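Local atomic coordinates of putative leucoanthocyanidin reductase 1 (Vitis vinifera, PDB entry 3I6I), a protein that probably reduces leucoanthocyanidins in flavonoid biosynthesis, using NADPH bound to a Rossmann-type fold. Residues Q24-A29 / F204-V209; A257-N262 / V268-T273. All blocks are in the same frame, centred on the assembly; numbering follows the deposited sequence. Where two conformers were deposited one is given.

Interaction 1: Q24-A29 / F204-V209; sequences QFVATA and FTMKTV
T205 is the first residue of 204-209 to meet the other helix, and it does so with its methyl branch: CG2 lies 4.4 Å from V26 CG1, a long, loose contact. The hydroxyl branch is engaged elsewhere, OG1 being hydrogen-bonded to the carbonyl of I201 one turn earlier. M206 comes next and carries most of the packing. Its CG stands anti to the residue's own carbonyl carbon (chi1 -71°), which brings this methylene to 3.9 Å from A29 CB and 3.6 Å from V26 O. A bend at the next torsion (chi2 -46°) then turns SD to within 3.6 Å of V26 CG1 instead of letting the chain run out straight. The V26 and M206 side chains cross at about a right angle, sulfur against methyl. Putting an alanine here would probably leave V26 CG1 and A29 CB facing a gap where the thioether had been. Further along, T208 touches L116 and I157, which places this helix against strands 114-116 and 155-158. The axes of the two helix segments approach to 9.1 Å, with 58° between their N-to-C directions, and an alanine, a valine and a folded methionine occupy the crossing. The first strand runs into the cofactor-binding turn G17-G20, which leads into helix 21-32 with F21 and I22. Helices 21-32 and 198-208 belong to the layer packed on one face of the parallel sheet, as in NADP-binding Rossmann folds.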
loop_
_atom_site.group_PDB
_atom_site.type_symbol
_atom_site.label_atom_id
_atom_site.label_comp_id
_atom_site.label_asym_id
_atom_site.label_seq_id
_atom_site.Cartn_x
_atom_site.Cartn_y
_atom_site.Cartn_z
ATOM N N GLN A 24 1.387 -7.052 6.738
ATOM C CA GLN A 24 0.644 -7.996 7.601
ATOM C C GLN A 24 -0.653 -8.435 6.882
ATOM O O GLN A 24 -1.039 -9.618 6.890
ATOM C CB GLN A 24 0.262 -7.375 8.978
ATOM C CG GLN A 24 1.418 -7.166 9.992
ATOM C CD GLN A 24 1.023 -6.251 11.216
ATOM N N PHE A 25 -1.326 -7.469 6.272
ATOM C CA PHE A 25 -2.565 -7.758 5.527
ATOM C C PHE A 25 -2.283 -8.631 4.291
ATOM O O PHE A 25 -3.012 -9.582 4.035
ATOM C CB PHE A 25 -3.239 -6.458 5.082
ATOM C CG PHE A 25 -3.792 -5.639 6.209
ATOM C CD1 PHE A 25 -4.862 -6.096 6.948
ATOM C CD2 PHE A 25 -3.276 -4.386 6.487
ATOM C CE1 PHE A 25 -5.423 -5.331 7.972
ATOM C CE2 PHE A 25 -3.815 -3.609 7.525
ATOM C CZ PHE A 25 -4.878 -4.085 8.271
ATOM N N VAL A 26 -1.219 -8.315 3.550
ATOM C CA VAL A 26 -0.879 -9.067 2.317
ATOM C C VAL A 26 -0.503 -10.506 2.661
ATOM O O VAL A 26 -0.955 -11.443 2.020
ATOM C CB VAL A 26 0.265 -8.395 1.539
ATOM C CG1 VAL A 26 0.760 -9.322 0.393
ATOM C CG2 VAL A 26 -0.202 -6.990 1.008
ATOM N N ALA A 27 0.329 -10.673 3.691
ATOM C CA ALA A 27 0.775 -12.009 4.138
ATOM C C ALA A 27 -0.372 -12.883 4.639
ATOM O O ALA A 27 -0.474 -14.064 4.284
ATOM C CB ALA A 27 1.908 -11.867 5.226
ATOM N N THR A 28 -1.269 -12.298 5.434
ATOM C CA THR A 28 -2.412 -13.008 5.953
ATOM C C THR A 28 -3.300 -13.461 4.822
ATOM O O THR A 28 -3.780 -14.583 4.841
ATOM C CB THR A 28 -3.197 -12.135 6.987
ATOM O OG1 THR A 28 -2.339 -11.888 8.106
ATOM C CG2 THR A 28 -4.463 -12.847 7.491
ATOM N N ALA A 29 -3.521 -12.580 3.844
ATOM C CA ALA A 29 -4.334 -12.890 2.661
ATOM C C ALA A 29 -3.724 -14.023 1.851
ATOM O O ALA A 29 -4.414 -14.931 1.419
ATOM C CB ALA A 29 -4.449 -11.630 1.757
ATOM N N PHE A 204 -7.252 -8.494 -2.365
ATOM C CA PHE A 204 -7.251 -8.217 -3.788
ATOM C C PHE A 204 -5.839 -8.185 -4.349
ATOM O O PHE A 204 -5.642 -8.675 -5.428
ATOM C CB PHE A 204 -8.084 -6.994 -4.139
ATOM C CG PHE A 204 -9.555 -7.225 -3.939
ATOM C CD1 PHE A 204 -10.253 -8.051 -4.799
ATOM C CD2 PHE A 204 -10.239 -6.643 -2.881
ATOM C CE1 PHE A 204 -11.591 -8.293 -4.615
ATOM C CE2 PHE A 204 -11.601 -6.874 -2.704
ATOM C CZ PHE A 204 -12.279 -7.694 -3.556
ATOM N N THR A 205 -4.857 -7.699 -3.584
ATOM C CA THR A 205 -3.479 -7.854 -3.999
ATOM C C THR A 205 -3.104 -9.299 -4.331
ATOM O O THR A 205 -2.467 -9.581 -5.380
ATOM C CB THR A 205 -2.509 -7.298 -2.934
ATOM O OG1 THR A 205 -2.648 -5.884 -2.849
ATOM C CG2 THR A 205 -1.019 -7.656 -3.281
ATOM N N MET A 206 -3.457 -10.232 -3.450
ATOM C CA MET A 206 -3.022 -11.584 -3.651
ATOM C C MET A 206 -3.721 -12.205 -4.861
ATOM O O MET A 206 -3.145 -13.084 -5.489
ATOM C CB MET A 206 -3.126 -12.416 -2.360
ATOM C CG MET A 206 -2.056 -11.980 -1.323
ATOM S SD MET A 206 -0.347 -11.773 -2.011
ATOM C CE MET A 206 -0.101 -13.386 -2.678
ATOM N N LYS A 207 -4.935 -11.767 -5.218
ATOM C CA LYS A 207 -5.620 -12.290 -6.423
ATOM C C LYS A 207 -4.868 -11.923 -7.689
ATOM O O LYS A 207 -4.890 -12.663 -8.681
ATOM C CB LYS A 207 -7.043 -11.704 -6.574
ATOM C CG LYS A 207 -7.985 -11.986 -5.426
ATOM C CD LYS A 207 -9.419 -11.559 -5.774
ATOM C CE LYS A 207 -10.410 -11.926 -4.673
ATOM N NZ LYS A 207 -10.728 -13.386 -4.576
ATOM N N THR A 208 -4.209 -10.767 -7.668
ATOM C CA THR A 208 -3.532 -10.244 -8.858
ATOM C C THR A 208 -2.266 -10.995 -9.260
ATOM O O THR A 208 -1.856 -10.891 -10.430
ATOM C CB THR A 208 -3.159 -8.733 -8.726
ATOM O OG1 THR A 208 -1.999 -8.560 -7.873
ATOM C CG2 THR A 208 -4.382 -7.866 -8.303
ATOM N N VAL A 209 -1.660 -11.760 -8.342
ATOM C CA VAL A 209 -0.235 -12.152 -8.533
ATOM C C VAL A 209 -0.042 -13.116 -9.690
ATOM O O VAL A 209 1.065 -13.213 -10.268
ATOM C CB VAL A 209 0.451 -12.713 -7.256
ATOM C CG1 VAL A 209 0.505 -11.597 -6.135
ATOM C CG2 VAL A 209 -0.273 -14.003 -6.734
#

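Interaction 2: A257-N262 / V268-T273; sequences AAAGEN and VVAAFT
Backbone torsions alone aim the groups where A258 and A259 meet A270 and A271, because none of the four has a chi angle to adjust. Regular helical values, such as phi -64° and psi -46° at A258, carry the methyls of A258 and A259 toward the second helix, and A270 points its own methyl back at them. A270 CB settles between two partners, 3.7 Å from A258 CB and 3.7 Å from the backbone N of A259, so it rests on the main chain as much as on a side chain. One step on, A259 CB leans over the start of A271, 4.0 Å from A271 N and 4.2 Å from A271 CB. With nothing larger than a methyl between them, the backbones close to 5.2 Å between A259 CA and A270 CA. Beyond the contact N262 is the first residue to leave helical torsions, with positive phi (57°), and the chain turns back toward the next helix; N262 N bonds to A259 O at 3.2 Å. Away from this seam, V268 and F272 both touch M136 of helix 133-149, while V130 lies against A259 and A271. The pair makes a short helical hairpin with an alanine-lined interface. A polar link between the two helices lies just outside the segments, from S267 OG to A258 O. Between 257-262 and 268-273 themselves the contact is van der Waals, methyl on methyl and methyl on backbone, so the fit depends on small side chains, not on polar pairing.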
loop_
_atom_site.group_PDB
_atom_site.type_symbol
_atom_site.label_atom_id
_atom_site.label_comp_id
_atom_site.label_asym_id
_atom_site.label_seq_id
_atom_site.Cartn_x
_atom_site.Cartn_y
_atom_site.Cartn_z
ATOM N N ALA A 257 3.261 24.276 4.024
ATOM C CA ALA A 257 4.207 24.677 5.074
ATOM C C ALA A 257 4.737 23.433 5.768
ATOM O O ALA A 257 5.922 23.335 6.041
ATOM C CB ALA A 257 3.505 25.606 6.122
ATOM N N ALA A 258 3.862 22.513 6.102
ATOM C CA ALA A 258 4.233 21.305 6.855
ATOM C C ALA A 258 5.192 20.456 6.010
ATOM O O ALA A 258 6.259 20.007 6.483
ATOM C CB ALA A 258 2.996 20.491 7.220
ATOM N N ALA A 259 4.835 20.295 4.741
ATOM C CA ALA A 259 5.742 19.601 3.794
ATOM C C ALA A 259 7.113 20.264 3.658
ATOM O O ALA A 259 8.126 19.578 3.620
ATOM C CB ALA A 259 5.083 19.439 2.425
ATOM N N GLY A 260 7.139 21.587 3.633
ATOM C CA GLY A 260 8.320 22.379 3.454
ATOM C C GLY A 260 9.329 22.287 4.574
ATOM O O GLY A 260 10.475 22.642 4.382
ATOM N N GLU A 261 8.919 21.802 5.751
ATOM C CA GLU A 261 9.881 21.621 6.856
ATOM C C GLU A 261 10.828 20.434 6.671
ATOM O O GLU A 261 11.855 20.358 7.321
ATOM C CB GLU A 261 9.152 21.482 8.187
ATOM C CG GLU A 261 8.583 22.834 8.666
ATOM C CD GLU A 261 9.616 23.965 8.685
ATOM O OE1 GLU A 261 10.772 23.785 9.157
ATOM O OE2 GLU A 261 9.272 25.070 8.229
ATOM N N ASN A 262 10.506 19.528 5.774
ATOM C CA ASN A 262 11.391 18.392 5.493
ATOM C C ASN A 262 11.711 17.548 6.728
ATOM O O ASN A 262 12.876 17.137 6.949
ATOM C CB ASN A 262 12.677 18.900 4.840
ATOM C CG ASN A 262 12.577 18.959 3.344
ATOM O OD1 ASN A 262 12.205 17.969 2.690
ATOM N ND2 ASN A 262 12.930 20.119 2.773
ATOM N N VAL A 268 6.461 14.095 4.644
ATOM C CA VAL A 268 6.069 13.213 3.549
ATOM C C VAL A 268 4.547 13.021 3.553
ATOM O O VAL A 268 3.875 13.132 2.500
ATOM C CB VAL A 268 6.786 11.851 3.620
ATOM C CG1 VAL A 268 6.312 10.940 2.488
ATOM C CG2 VAL A 268 8.285 12.057 3.548
ATOM N N VAL A 269 4.000 12.732 4.728
ATOM C CA VAL A 269 2.566 12.534 4.861
ATOM C C VAL A 269 1.838 13.833 4.481
ATOM O O VAL A 269 0.800 13.775 3.811
ATOM C CB VAL A 269 2.123 12.077 6.283
ATOM C CG1 VAL A 269 0.575 11.999 6.339
ATOM C CG2 VAL A 269 2.753 10.712 6.632
ATOM N N ALA A 270 2.381 14.991 4.885
ATOM C CA ALA A 270 1.788 16.265 4.495
ATOM C C ALA A 270 1.733 16.457 2.955
ATOM O O ALA A 270 0.740 16.877 2.358
ATOM C CB ALA A 270 2.528 17.429 5.179
ATOM N N ALA A 271 2.846 16.146 2.294
ATOM C CA ALA A 271 2.929 16.252 0.835
ATOM C C ALA A 271 1.888 15.341 0.148
ATOM O O ALA A 271 1.212 15.750 -0.781
ATOM C CB ALA A 271 4.350 15.875 0.402
ATOM N N PHE A 272 1.740 14.109 0.623
ATOM C CA PHE A 272 0.734 13.208 0.002
ATOM C C PHE A 272 -0.711 13.634 0.305
ATOM O O PHE A 272 -1.568 13.518 -0.560
ATOM C CB PHE A 272 0.940 11.787 0.466
ATOM C CG PHE A 272 2.255 11.173 0.040
ATOM C CD1 PHE A 272 2.890 11.510 -1.152
ATOM C CD2 PHE A 272 2.847 10.235 0.846
ATOM C CE1 PHE A 272 4.096 10.903 -1.502
ATOM C CE2 PHE A 272 4.027 9.616 0.475
ATOM C CZ PHE A 272 4.648 9.964 -0.698
ATOM N N THR A 273 -0.953 14.166 1.516
ATOM C CA THR A 273 -2.266 14.777 1.860
ATOM C C THR A 273 -2.640 15.889 0.875
ATOM O O THR A 273 -3.784 15.987 0.408
ATOM C CB THR A 273 -2.272 15.298 3.334
ATOM O OG1 THR A 273 -1.950 14.211 4.226
ATOM C CG2 THR A 273 -3.675 15.820 3.742
#

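How the interactions relate
Interaction 1 and interaction 2 lie on opposite sides of the chain's centre, with their own centres 30 Å apart and their nearest atoms about 16 Å apart. They follow in series along the chain, the first joining distant parts of the sequence and the second two neighbouring helices. NADPH lies nearer the first: the side chain of V26 is about 8 Å from the cofactor, and T205 neighbours F120, which binds it. In interaction 2 the side chain of A271 is about 12 Å from the bound NADPH. Interaction 1 therefore backs the cofactor-binding region, whereas interaction 2 is structural packing away from the known binding residues.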